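Local coordinates for protein L-Ala-D/L-Glu Epimerase (PDB 1JPD) that is a member of the enolase superfamily, built from a capping N-terminal domain and a TIM-barrel-like C-terminal domain, at residues A[138-143]-A[169-174]. Numbering follows the deposited sequence.
Sequences NSASTL and TAVPDA
Val-171 rests against Ala-140 and Ser-141 where the end of helix 160-170 meets helix 133-145 on the outside of the TIM-barrel-like domain. Helix 133-145 precedes strand 150-154 and helix 160-170 follows it. Val-171 is the first residue to leave helical geometry at the end of helix 160-170, and it opens the type I beta turn, Val-171 to Ala-174, that leads into strand 175-179. Its CG1 branch makes most of the contact. CG1 lies beside the backbone N (chi1 -63°) and anti to the carbonyl carbon, which carries it over to the backbone of the neighbouring helix. There it lies 3.7 Å from CA of Ser-141. Behind this pair, Leu-151 of strand 150-154 touches both Ala-140 and Val-171, so the contact joins the two helices to the barrel wall. Trp-144 of helix 133-145 also packs on Val-171. One residue earlier, the methyl of Ala-170 faces Ser-141, its CB 4.5 Å from the Ser-141 CB. No hydrogen bond crosses between the segments; the meeting is by van der Waals contact. The methyl CB of Ala-140 approaches the same valine branch, with CB to CG1 of Val-171 at 4.1 Å.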
loop_
_atom_site.group_PDB
_atom_site.type_symbol
_atom_site.label_atom_id
_atom_site.label_comp_id
_atom_site.label_asym_id
_atom_site.label_seq_id
_atom_site.Cartn_x
_atom_site.Cartn_y
_atom_site.Cartn_z
ATOM N N ASN A 138 18.879 16.289 8.040
ATOM C CA ASN A 138 20.058 15.642 7.459
ATOM C C ASN A 138 19.655 14.415 6.660
ATOM O O ASN A 138 20.158 14.183 5.555
ATOM C CB ASN A 138 21.060 15.217 8.534
ATOM C CG ASN A 138 21.804 16.388 9.129
ATOM O OD1 ASN A 138 22.233 17.301 8.410
ATOM N ND2 ASN A 138 21.977 16.368 10.447
ATOM N N SER A 139 18.748 13.627 7.226
ATOM C CA SER A 139 18.275 12.428 6.559
ATOM C C SER A 139 17.610 12.780 5.238
ATOM O O SER A 139 17.898 12.161 4.213
ATOM C CB SER A 139 17.285 11.680 7.447
ATOM O OG SER A 139 16.735 10.574 6.751
ATOM N N ALA A 140 16.726 13.775 5.262
ATOM C CA ALA A 140 16.029 14.208 4.056
ATOM C C ALA A 140 17.026 14.663 2.995
ATOM O O ALA A 140 16.877 14.357 1.806
ATOM C CB ALA A 140 15.071 15.333 4.383
ATOM N N SER A 141 18.050 15.392 3.426
ATOM C CA SER A 141 19.057 15.874 2.490
ATOM C C SER A 141 19.844 14.720 1.849
ATOM O O SER A 141 20.052 14.705 0.637
ATOM C CB SER A 141 20.015 16.838 3.195
ATOM O OG SER A 141 21.001 17.306 2.290
ATOM N N THR A 142 20.270 13.757 2.663
ATOM C CA THR A 142 21.024 12.604 2.173
ATOM C C THR A 142 20.204 11.754 1.207
ATOM O O THR A 142 20.716 11.290 0.184
ATOM C CB THR A 142 21.475 11.700 3.331
ATOM O OG1 THR A 142 22.332 12.437 4.211
ATOM C CG2 THR A 142 22.220 10.490 2.795
ATOM N N LEU A 143 18.934 11.541 1.541
ATOM C CA LEU A 143 18.054 10.748 0.691
ATOM C C LEU A 143 17.763 11.503 -0.599
ATOM O O LEU A 143 17.570 10.892 -1.650
ATOM C CB LEU A 143 16.752 10.410 1.432
ATOM C CG LEU A 143 16.946 9.540 2.682
ATOM C CD1 LEU A 143 15.625 9.343 3.409
ATOM C CD2 LEU A 143 17.527 8.192 2.273
ATOM N N THR A 169 13.573 23.302 4.484
ATOM C CA THR A 169 14.715 24.186 4.265
ATOM C C THR A 169 15.882 23.389 3.676
ATOM O O THR A 169 16.663 23.913 2.876
ATOM C CB THR A 169 15.198 24.849 5.590
ATOM O OG1 THR A 169 14.135 25.617 6.171
ATOM C CG2 THR A 169 16.394 25.761 5.329
ATOM N N ALA A 170 15.991 22.123 4.080
ATOM C CA ALA A 170 17.060 21.238 3.619
ATOM C C ALA A 170 16.842 20.735 2.198
ATOM O O ALA A 170 17.784 20.689 1.403
ATOM C CB ALA A 170 17.205 20.056 4.571
ATOM N N VAL A 171 15.612 20.340 1.882
ATOM C CA VAL A 171 15.300 19.848 0.550
ATOM C C VAL A 171 14.183 20.703 -0.031
ATOM O O VAL A 171 13.052 20.249 -0.205
ATOM C CB VAL A 171 14.887 18.351 0.584
ATOM C CG1 VAL A 171 16.062 17.507 1.080
ATOM C CG2 VAL A 171 13.690 18.153 1.496
ATOM N N PRO A 172 14.502 21.966 -0.359
ATOM C CA PRO A 172 13.525 22.901 -0.920
ATOM C C PRO A 172 12.875 22.418 -2.208
ATOM O O PRO A 172 11.782 22.856 -2.549
ATOM C CB PRO A 172 14.347 24.174 -1.115
ATOM C CG PRO A 172 15.688 23.630 -1.459
ATOM C CD PRO A 172 15.859 22.539 -0.429
ATOM N N ASP A 173 13.535 21.509 -2.919
ATOM C CA ASP A 173 12.981 21.009 -4.174
ATOM C C ASP A 173 12.311 19.652 -4.076
ATOM O O ASP A 173 11.655 19.217 -5.019
ATOM C CB ASP A 173 14.065 20.938 -5.249
ATOM C CG ASP A 173 14.615 22.297 -5.603
ATOM O OD1 ASP A 173 13.804 23.232 -5.778
ATOM O OD2 ASP A 173 15.855 22.428 -5.713
ATOM N N ALA A 174 12.482 18.980 -2.945
ATOM C CA ALA A 174 11.891 17.665 -2.753
ATOM C C ALA A 174 10.381 17.741 -2.635
ATOM O O ALA A 174 9.846 18.698 -2.073
ATOM C CB ALA A 174 12.462 17.025 -1.500
#